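Local coordinates for putative 2OG-Fe(II) oxygenase family protein (Caulobacter crescentus CB15, PDB 3OOX) that probably acts as an iron(II)- and 2-oxoglutarate-dependent oxygenase that forms ethylene from 2-oxoglutarate and oxidises L-arginine, at residues A[64-69]-A[77-82]; A[57-62]-A[173-178]; A[97-102]-A[125-130]. All blocks are in the same frame, centred on the assembly; numbering follows the deposited sequence.

Contact 1. Residues A[64-69]-A[77-82]; sequences ETKKQY and RGYIPF
Tyr79 N donates to Tyr69 O over 2.9 Å, a nearly straight bond at 173°. Tyr69 O also lies 3.7 Å from Gly78 CA, and a side chain at Gly78 would run into that oxygen; its positive phi suits glycine too. A weaker polar link runs through one water, which accepts a long, weak bond from Lys67 NZ and donates to Phe82 O.

The apolar packing centres on the Tyr79 ring. Lys66 CB sits over one face, 3.8 Å from the ring centroid, as a CH-pi contact, while Pro81 N lies over the opposite face. The contact sets the short helix 63-66 against strand 78-80, an outermost strand of the main sheet of the double-stranded beta-helix (cupin) fold expected of this oxygenase family, and strand 97-101 pairs with that strand. CG of Tyr79 is anti to the backbone N (chi1 177°), which turns the ring toward the Lys66 backbone, with Tyr79 CD2 3.3 Å from Lys66 O. Lys67 CG comes to the ring edge, and farther along its extended chain Lys67 CE reaches Pro81 CB at 3.8 Å.

Lysine suits position 66 because its methylenes cover an aromatic ring while its NZ is hydrogen-bonded to Phe59 O and forms a salt bridge with Glu97; tyrosine suits position 79 because its hydroxyl can bond to the same carboxylate.

Contact 2. Residues A[57-62]-A[173-178]; sequences AFFALP and LLHYPP
Phe59, on helix 45-59, lays its ring against Leu173 and His175 of strand 170-176. This is helix-on-sheet packing against the main sheet of what is probably a double-stranded beta-helix, and it joins two parts of the chain more than a hundred residues apart. Leu173 and His175 alternate with Leu174 along the strand, and both turn their side chains to the helix.

With CG anti to its carbonyl carbon (chi1 -70°), the Phe59 side chain sets its ring between Phe58 CD2 on one face and His175 CB on the other. His175 CB lies 3.9 Å from the Phe59 ring centroid, a CH-pi contact. The His175 imidazole does not stack squarely on Phe59: the planes are 28° apart, but the rings slide past each other with centroids 5.6 Å apart and barely overlap. Histidine thus offers an apolar CB to the phenyl face while ND1 is hydrogen-bonded to Glu97, which satisfies that nitrogen.

Leucine suits position 173 because it offers an apolar CB to the Phe59 ring, Leu173 CB lying 4.0 Å from Phe59 CE2. Its backbone oxygen meets the edge of the same ring, Leu173 O standing 3.5 Å from Phe59 CZ and near the ring plane.

Contact 3. Residues A[97-102]-A[125-130]; sequences EFWHMG and PAFKHD. With EDO (1,2-ethanediol), chain L.
Phe127 sends its ring edge into the face of the Trp99 indole, a T-shaped pair with planes at 71° and the centroid of the five-membered ring 4.9 Å from that of Phe127. Followed outward, Phe127 begins at CB, which lies 3.5 Å from O2 of a bound 1,2-ethanediol, probably from the crystallisation liquor. The same O2 accepts a hydrogen bond from Lys128 N, at 3.0 Å, in the first turn of the helix. CG is anti to the backbone N (chi1 -176°), carrying the ring from the helix toward the sheet. Beyond it, Phe127 CE1 comes within 3.7 Å of Trp99 NE1. The tip, Phe127 CZ, stands over the pyrrole part of the indole, offset toward the rim, 3.6 Å from Trp99 NE1 and 3.7 Å from Trp99 CD1.

Here the beginning of the long helix 127-152 meets strand 97-101 of the main sheet, consistent with a helix packed on the outside of a cupin-type barrel. A phenylalanine suits the helix position because its slim edge fits the broad indole, and Phe58 of helix 45-59 and Leu173 also touch Phe127. Tryptophan suits the strand because its large flat surface can pair with more than one ring: Phe58 makes another edge-to-face pair with it. Replacing Trp99 by an alanine would probably leave the Phe127 tip without the face it meets, deprive the Phe58 ring of its aromatic partner and open a gap between helix and sheet.

The three contacts lie side by side on neighbouring strands of one sheet, in the order 78-80, 97-101 and 170-176, their centres about 10 to 12 Å apart. Glu97 shares a strand with Trp99 of contact 3 but takes no part in the packing on Phe127; instead it bridges the other two. Glu97 OE1 makes a hydrogen bond with Tyr79 OH at 2.7 Å and a salt bridge with Lys66 NZ at 2.8 Å, both of contact 1, and Glu97 OE2 is hydrogen-bonded to His175 ND1 of contact 2 at 2.6 Å. Along the chain contacts 1 and 3 follow in series, nested within the loop that contact 2 closes. None of the three includes a metal or 2-oxoglutarate.

Contact 1. Residues A[64-69]-A[77-82]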
loop_
_atom_site.group_PDB
_atom_site.type_symbol
_atom_site.label_atom_id
_atom_site.label_comp_id
_atom_site.label_asym_id
_atom_site.label_seq_id
_atom_site.Cartn_x
_atom_site.Cartn_y
_atom_site.Cartn_z
ATOM N N GLU A 64 20.980 -6.392 17.075
ATOM C CA GLU A 64 20.737 -7.775 17.520
ATOM C C GLU A 64 19.379 -7.958 18.169
ATOM O O GLU A 64 18.811 -9.053 18.110
ATOM C CB GLU A 64 21.854 -8.308 18.411
ATOM C CG GLU A 64 23.174 -8.428 17.669
ATOM C CD GLU A 64 23.082 -9.212 16.350
ATOM O OE1 GLU A 64 22.533 -10.338 16.341
ATOM O OE2 GLU A 64 23.564 -8.690 15.319
ATOM N N THR A 65 18.838 -6.892 18.767
ATOM C CA THR A 65 17.522 -6.937 19.367
ATOM C C THR A 65 16.471 -7.034 18.238
ATOM O O THR A 65 15.524 -7.824 18.299
ATOM C CB THR A 65 17.264 -5.672 20.222
ATOM O OG1 THR A 65 18.298 -5.557 21.220
ATOM C CG2 THR A 65 15.881 -5.717 20.880
ATOM N N LYS A 66 16.660 -6.217 17.211
ATOM C CA LYS A 66 15.751 -6.244 16.055
ATOM C C LYS A 66 15.789 -7.604 15.364
ATOM O O LYS A 66 14.749 -8.091 14.923
ATOM C CB LYS A 66 16.053 -5.094 15.078
ATOM C CG LYS A 66 15.792 -3.700 15.709
ATOM C CD LYS A 66 15.983 -2.527 14.746
ATOM C CE LYS A 66 17.426 -2.314 14.301
ATOM N NZ LYS A 66 17.604 -1.026 13.542
ATOM N N LYS A 67 16.960 -8.222 15.291
ATOM C CA LYS A 67 17.127 -9.481 14.549
ATOM C C LYS A 67 16.518 -10.707 15.240
ATOM O O LYS A 67 16.412 -11.770 14.635
ATOM C CB LYS A 67 18.591 -9.711 14.200
ATOM C CG LYS A 67 19.036 -8.820 13.019
ATOM C CD LYS A 67 20.469 -9.053 12.627
ATOM C CE LYS A 67 20.803 -8.344 11.306
ATOM N NZ LYS A 67 22.245 -8.599 10.947
ATOM N N GLN A 68 16.102 -10.544 16.489
ATOM C CA GLN A 68 15.278 -11.550 17.135
ATOM C C GLN A 68 14.032 -11.807 16.306
ATOM O O GLN A 68 13.452 -12.895 16.358
ATOM C CB GLN A 68 14.848 -11.070 18.519
ATOM C CG GLN A 68 15.980 -10.960 19.512
ATOM C CD GLN A 68 15.522 -10.404 20.848
ATOM O OE1 GLN A 68 15.691 -11.047 21.888
ATOM N NE2 GLN A 68 14.965 -9.211 20.838
ATOM N N TYR A 69 13.603 -10.793 15.555
ATOM C CA TYR A 69 12.330 -10.832 14.818
ATOM C C TYR A 69 12.541 -11.003 13.313
ATOM O O TYR A 69 11.582 -10.871 12.534
ATOM C CB TYR A 69 11.520 -9.571 15.115
ATOM C CG TYR A 69 11.408 -9.325 16.603
ATOM C CD1 TYR A 69 10.586 -10.142 17.382
ATOM C CD2 TYR A 69 12.169 -8.356 17.236
ATOM C CE1 TYR A 69 10.516 -9.986 18.751
ATOM C CE2 TYR A 69 12.100 -8.179 18.627
ATOM C CZ TYR A 69 11.275 -9.010 19.371
ATOM O OH TYR A 69 11.176 -8.854 20.746
ATOM N N ARG A 77 6.493 -11.571 7.806
ATOM C CA ARG A 77 6.092 -11.100 9.137
ATOM C C ARG A 77 7.348 -10.695 9.864
ATOM O O ARG A 77 8.385 -11.265 9.646
ATOM C CB ARG A 77 5.396 -12.231 9.906
ATOM C CG ARG A 77 4.125 -12.806 9.245
ATOM C CD ARG A 77 2.979 -11.852 9.256
ATOM N NE ARG A 77 1.766 -12.412 8.624
ATOM C CZ ARG A 77 1.397 -12.203 7.361
ATOM N NH1 ARG A 77 2.123 -11.453 6.532
ATOM N NH2 ARG A 77 0.267 -12.739 6.890
ATOM N N GLY A 78 7.254 -9.679 10.720
ATOM C CA GLY A 78 8.424 -9.265 11.481
ATOM C C GLY A 78 9.425 -8.416 10.711
ATOM O O GLY A 78 9.061 -7.620 9.850
ATOM N N TYR A 79 10.693 -8.573 11.071
ATOM C CA TYR A 79 11.745 -7.635 10.710
ATOM C C TYR A 79 12.546 -8.123 9.504
ATOM O O TYR A 79 12.847 -9.311 9.369
ATOM C CB TYR A 79 12.662 -7.465 11.921
ATOM C CG TYR A 79 13.847 -6.575 11.693
ATOM C CD1 TYR A 79 13.667 -5.231 11.422
ATOM C CD2 TYR A 79 15.127 -7.067 11.798
ATOM C CE1 TYR A 79 14.754 -4.382 11.227
ATOM C CE2 TYR A 79 16.248 -6.232 11.602
ATOM C CZ TYR A 79 16.033 -4.896 11.297
ATOM O OH TYR A 79 17.119 -4.054 11.108
ATOM N N ILE A 80 12.921 -7.177 8.625
ATOM C CA ILE A 80 13.869 -7.433 7.555
ATOM C C ILE A 80 15.012 -6.427 7.724
ATOM O O ILE A 80 14.783 -5.216 7.699
ATOM C CB ILE A 80 13.244 -7.235 6.152
ATOM C CG1 ILE A 80 11.998 -8.126 5.970
ATOM C CG2 ILE A 80 14.299 -7.498 5.084
ATOM C CD1 ILE A 80 11.275 -7.921 4.622
ATOM N N PRO A 81 16.225 -6.931 7.902
ATOM C CA PRO A 81 17.376 -6.050 8.077
ATOM C C PRO A 81 17.881 -5.435 6.793
ATOM O O PRO A 81 17.448 -5.793 5.717
ATOM C CB PRO A 81 18.434 -6.978 8.674
ATOM C CG PRO A 81 18.157 -8.254 8.076
ATOM C CD PRO A 81 16.644 -8.344 7.964
ATOM N N PHE A 82 18.808 -4.498 6.942
ATOM C CA PHE A 82 19.540 -3.942 5.814
ATOM C C PHE A 82 20.149 -5.067 4.994
ATOM O O PHE A 82 20.605 -6.061 5.546
ATOM C CB PHE A 82 20.634 -2.965 6.309
ATOM C CG PHE A 82 20.098 -1.846 7.152
ATOM C CD1 PHE A 82 19.226 -0.914 6.621
ATOM C CD2 PHE A 82 20.435 -1.740 8.494
ATOM C CE1 PHE A 82 18.705 0.112 7.382
ATOM C CE2 PHE A 82 19.915 -0.708 9.276
ATOM C CZ PHE A 82 19.049 0.222 8.714
HETATM O O HOH W 1 22.171 -7.323 7.893
#

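Contact 2. Residues A[57-62]-A[173-178]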
loop_
_atom_site.group_PDB
_atom_site.type_symbol
_atom_site.label_atom_id
_atom_site.label_comp_id
_atom_site.label_asym_id
_atom_site.label_seq_id
_atom_site.Cartn_x
_atom_site.Cartn_y
_atom_site.Cartn_z
ATOM N N ALA A 57 10.685 3.953 17.418
ATOM C CA ALA A 57 11.288 3.364 18.607
ATOM C C ALA A 57 11.810 1.961 18.331
ATOM O O ALA A 57 12.923 1.606 18.731
ATOM C CB ALA A 57 10.255 3.344 19.776
ATOM N N PHE A 58 11.026 1.175 17.593
ATOM C CA PHE A 58 11.484 -0.157 17.217
ATOM C C PHE A 58 12.799 -0.111 16.408
ATOM O O PHE A 58 13.754 -0.846 16.698
ATOM C CB PHE A 58 10.440 -0.953 16.415
ATOM C CG PHE A 58 11.022 -2.221 15.870
ATOM C CD1 PHE A 58 11.193 -3.324 16.681
ATOM C CD2 PHE A 58 11.490 -2.286 14.564
ATOM C CE1 PHE A 58 11.774 -4.477 16.228
ATOM C CE2 PHE A 58 12.106 -3.442 14.112
ATOM C CZ PHE A 58 12.256 -4.527 14.931
ATOM N N PHE A 59 12.821 0.735 15.378
ATOM C CA PHE A 59 13.987 0.795 14.491
ATOM C C PHE A 59 15.220 1.381 15.170
ATOM O O PHE A 59 16.350 1.123 14.748
ATOM C CB PHE A 59 13.672 1.583 13.203
ATOM C CG PHE A 59 12.718 0.861 12.262
ATOM C CD1 PHE A 59 13.022 -0.421 11.814
ATOM C CD2 PHE A 59 11.560 1.469 11.834
ATOM C CE1 PHE A 59 12.161 -1.096 10.949
ATOM C CE2 PHE A 59 10.695 0.801 10.962
ATOM C CZ PHE A 59 11.001 -0.489 10.544
ATOM N N ALA A 60 14.999 2.150 16.245
ATOM C CA ALA A 60 16.108 2.663 17.083
ATOM C C ALA A 60 16.731 1.620 18.032
ATOM O O ALA A 60 17.790 1.885 18.635
ATOM C CB ALA A 60 15.620 3.874 17.877
ATOM N N LEU A 61 16.111 0.448 18.168
ATOM C CA LEU A 61 16.672 -0.623 18.995
ATOM C C LEU A 61 17.995 -1.131 18.416
ATOM O O LEU A 61 18.248 -0.961 17.218
ATOM C CB LEU A 61 15.710 -1.794 19.104
ATOM C CG LEU A 61 14.412 -1.600 19.883
ATOM C CD1 LEU A 61 13.432 -2.745 19.649
ATOM C CD2 LEU A 61 14.721 -1.436 21.379
ATOM N N PRO A 62 18.847 -1.765 19.253
ATOM C CA PRO A 62 20.080 -2.374 18.737
ATOM C C PRO A 62 19.784 -3.408 17.651
ATOM O O PRO A 62 18.743 -4.054 17.687
ATOM C CB PRO A 62 20.680 -3.063 19.962
ATOM C CG PRO A 62 20.128 -2.289 21.138
ATOM C CD PRO A 62 18.729 -1.924 20.716
ATOM N N LEU A 173 6.090 -1.097 7.883
ATOM C CA LEU A 173 6.821 0.011 8.500
ATOM C C LEU A 173 8.217 -0.002 7.858
ATOM O O LEU A 173 8.897 -1.027 7.845
ATOM C CB LEU A 173 6.918 -0.181 10.014
ATOM C CG LEU A 173 5.635 -0.619 10.729
ATOM C CD1 LEU A 173 5.943 -0.882 12.230
ATOM C CD2 LEU A 173 4.501 0.405 10.566
ATOM N N LEU A 174 8.629 1.131 7.289
ATOM C CA LEU A 174 9.852 1.227 6.491
ATOM C C LEU A 174 10.694 2.390 7.009
ATOM O O LEU A 174 10.170 3.477 7.225
ATOM C CB LEU A 174 9.496 1.468 5.016
ATOM C CG LEU A 174 10.545 1.648 3.930
ATOM C CD1 LEU A 174 11.500 0.476 3.898
ATOM C CD2 LEU A 174 9.832 1.871 2.571
ATOM N N HIS A 175 11.993 2.159 7.192
ATOM C CA HIS A 175 12.918 3.177 7.633
ATOM C C HIS A 175 14.131 3.221 6.736
ATOM O O HIS A 175 14.807 2.183 6.547
ATOM C CB HIS A 175 13.365 2.869 9.065
ATOM C CG HIS A 175 14.504 3.711 9.572
ATOM N ND1 HIS A 175 15.577 3.159 10.233
ATOM C CD2 HIS A 175 14.725 5.054 9.558
ATOM C CE1 HIS A 175 16.417 4.120 10.588
ATOM N NE2 HIS A 175 15.933 5.275 10.174
ATOM N N TYR A 176 14.413 4.419 6.206
ATOM C CA TYR A 176 15.669 4.727 5.536
ATOM C C TYR A 176 16.536 5.587 6.461
ATOM O O TYR A 176 16.188 6.754 6.693
ATOM C CB TYR A 176 15.426 5.536 4.260
ATOM C CG TYR A 176 14.884 4.757 3.096
ATOM C CD1 TYR A 176 13.525 4.594 2.927
ATOM C CD2 TYR A 176 15.754 4.213 2.138
ATOM C CE1 TYR A 176 13.015 3.873 1.823
ATOM C CE2 TYR A 176 15.271 3.504 1.057
ATOM C CZ TYR A 176 13.903 3.352 0.897
ATOM O OH TYR A 176 13.444 2.628 -0.185
ATOM N N PRO A 177 17.629 5.009 7.008
ATOM C CA PRO A 177 18.528 5.827 7.822
ATOM C C PRO A 177 19.232 6.854 6.975
ATOM O O PRO A 177 19.438 6.634 5.778
ATOM C CB PRO A 177 19.526 4.817 8.378
ATOM C CG PRO A 177 19.498 3.689 7.424
ATOM C CD PRO A 177 18.067 3.603 6.960
ATOM N N PRO A 178 19.585 8.004 7.577
ATOM C CA PRO A 178 20.339 8.948 6.804
ATOM C C PRO A 178 21.776 8.446 6.617
ATOM O O PRO A 178 22.387 7.863 7.536
ATOM C CB PRO A 178 20.301 10.221 7.661
ATOM C CG PRO A 178 20.205 9.735 9.024
ATOM C CD PRO A 178 19.363 8.473 8.957
#

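Contact 3. Residues A[97-102]-A[125-130]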
loop_
_atom_site.group_PDB
_atom_site.type_symbol
_atom_site.label_atom_id
_atom_site.label_comp_id
_atom_site.label_asym_id
_atom_site.label_seq_id
_atom_site.Cartn_x
_atom_site.Cartn_y
_atom_site.Cartn_z
ATOM N N GLU A 97 15.217 -0.737 6.173
ATOM C CA GLU A 97 14.826 -1.840 7.022
ATOM C C GLU A 97 13.310 -1.823 7.164
ATOM O O GLU A 97 12.679 -0.772 7.048
ATOM C CB GLU A 97 15.531 -1.775 8.384
ATOM C CG GLU A 97 15.325 -0.469 9.151
ATOM C CD GLU A 97 16.084 -0.405 10.452
ATOM O OE1 GLU A 97 16.455 -1.474 10.987
ATOM O OE2 GLU A 97 16.280 0.734 10.933
ATOM N N PHE A 98 12.711 -2.990 7.377
ATOM C CA PHE A 98 11.267 -3.180 7.323
ATOM C C PHE A 98 10.734 -3.885 8.569
ATOM O O PHE A 98 11.414 -4.735 9.128
ATOM C CB PHE A 98 10.874 -4.140 6.181
ATOM C CG PHE A 98 11.259 -3.673 4.769
ATOM C CD1 PHE A 98 12.553 -3.814 4.290
ATOM C CD2 PHE A 98 10.293 -3.224 3.898
ATOM C CE1 PHE A 98 12.873 -3.448 3.014
ATOM C CE2 PHE A 98 10.601 -2.850 2.591
ATOM C CZ PHE A 98 11.888 -2.941 2.161
ATOM N N TRP A 99 9.474 -3.601 8.875
ATOM C CA TRP A 99 8.648 -4.441 9.739
ATOM C C TRP A 99 7.347 -4.711 8.988
ATOM O O TRP A 99 6.741 -3.779 8.466
ATOM C CB TRP A 99 8.307 -3.737 11.064
ATOM C CG TRP A 99 7.513 -4.643 11.960
ATOM C CD1 TRP A 99 6.152 -4.815 11.971
ATOM C CD2 TRP A 99 8.041 -5.530 12.951
ATOM N NE1 TRP A 99 5.798 -5.753 12.915
ATOM C CE2 TRP A 99 6.944 -6.210 13.523
ATOM C CE3 TRP A 99 9.332 -5.799 13.436
ATOM C CZ2 TRP A 99 7.112 -7.155 14.555
ATOM C CZ3 TRP A 99 9.494 -6.756 14.463
ATOM C CH2 TRP A 99 8.385 -7.407 15.006
ATOM N N HIS A 100 6.922 -5.955 8.929
ATOM C CA HIS A 100 5.642 -6.282 8.332
ATOM C C HIS A 100 4.670 -6.898 9.327
ATOM O O HIS A 100 5.014 -7.852 10.031
ATOM C CB HIS A 100 5.839 -7.255 7.182
ATOM C CG HIS A 100 6.462 -6.617 5.988
ATOM N ND1 HIS A 100 7.579 -7.127 5.369
ATOM C CD2 HIS A 100 6.129 -5.490 5.311
ATOM C CE1 HIS A 100 7.900 -6.345 4.345
ATOM N NE2 HIS A 100 7.038 -5.340 4.291
HETATM N N MSE A 101 3.474 -6.329 9.345
HETATM C CA MSE A 101 2.364 -6.851 10.119
HETATM C C MSE A 101 1.298 -7.314 9.155
HETATM O O MSE A 101 0.837 -6.533 8.327
HETATM C CB MSE A 101 1.786 -5.772 11.043
HETATM C CG MSE A 101 0.585 -6.282 11.877
HETATM SE SE MSE A 101 -0.372 -4.834 12.713
HETATM C CE MSE A 101 -2.044 -5.840 13.007
ATOM N N GLY A 102 0.901 -8.580 9.303
ATOM C CA GLY A 102 -0.239 -9.127 8.575
ATOM C C GLY A 102 -1.495 -9.099 9.419
ATOM O O GLY A 102 -1.518 -8.553 10.521
ATOM N N PRO A 125 6.748 -1.845 24.417
ATOM C CA PRO A 125 5.483 -2.317 24.943
ATOM C C PRO A 125 4.212 -1.837 24.240
ATOM O O PRO A 125 3.268 -2.603 24.135
ATOM C CB PRO A 125 5.520 -1.830 26.401
ATOM C CG PRO A 125 6.964 -1.756 26.730
ATOM C CD PRO A 125 7.636 -1.333 25.479
ATOM N N ALA A 126 4.194 -0.591 23.765
ATOM C CA ALA A 126 3.000 -0.027 23.126
ATOM C C ALA A 126 2.871 -0.389 21.637
ATOM O O ALA A 126 1.865 -0.090 21.023
ATOM C CB ALA A 126 2.984 1.483 23.293
ATOM N N PHE A 127 3.862 -1.068 21.089
ATOM C CA PHE A 127 3.901 -1.329 19.623
ATOM C C PHE A 127 2.687 -2.132 19.150
ATOM O O PHE A 127 2.017 -1.719 18.199
ATOM C CB PHE A 127 5.198 -2.063 19.294
ATOM C CG PHE A 127 5.452 -2.322 17.835
ATOM C CD1 PHE A 127 4.796 -3.342 17.187
ATOM C CD2 PHE A 127 6.447 -1.629 17.163
ATOM C CE1 PHE A 127 5.098 -3.652 15.838
ATOM C CE2 PHE A 127 6.746 -1.932 15.821
ATOM C CZ PHE A 127 6.074 -2.925 15.177
ATOM N N LYS A 128 2.394 -3.274 19.788
ATOM C CA LYS A 128 1.287 -4.112 19.317
ATOM C C LYS A 128 0.005 -3.287 19.263
ATOM O O LYS A 128 -0.700 -3.282 18.258
ATOM C CB LYS A 128 1.084 -5.390 20.141
ATOM C CG LYS A 128 -0.122 -6.234 19.686
ATOM C CD LYS A 128 -0.219 -7.568 20.400
ATOM C CE LYS A 128 -1.528 -8.278 20.057
ATOM N NZ LYS A 128 -1.658 -9.630 20.669
ATOM N N HIS A 129 -0.295 -2.570 20.347
ATOM C CA HIS A 129 -1.514 -1.770 20.367
ATOM C C HIS A 129 -1.528 -0.639 19.313
ATOM O O HIS A 129 -2.503 -0.504 18.536
ATOM C CB HIS A 129 -1.752 -1.219 21.789
ATOM C CG HIS A 129 -2.861 -0.213 21.870
ATOM N ND1 HIS A 129 -2.662 1.130 21.626
ATOM C CD2 HIS A 129 -4.180 -0.355 22.145
ATOM C CE1 HIS A 129 -3.809 1.775 21.767
ATOM N NE2 HIS A 129 -4.746 0.896 22.071
ATOM N N ASP A 130 -0.458 0.151 19.276
ATOM C CA ASP A 130 -0.439 1.346 18.450
ATOM C C ASP A 130 -0.411 0.943 16.967
ATOM O O ASP A 130 -1.115 1.512 16.148
ATOM C CB ASP A 130 0.781 2.229 18.738
ATOM C CG ASP A 130 0.777 2.847 20.125
ATOM O OD1 ASP A 130 -0.232 2.722 20.851
ATOM O OD2 ASP A 130 1.822 3.456 20.469
HETATM C C1 EDO L . 3.927 -6.528 22.997
HETATM O O1 EDO L . 3.632 -7.824 22.461
HETATM C C2 EDO L . 4.972 -5.847 22.140
HETATM O O2 EDO L . 4.412 -4.723 21.449
#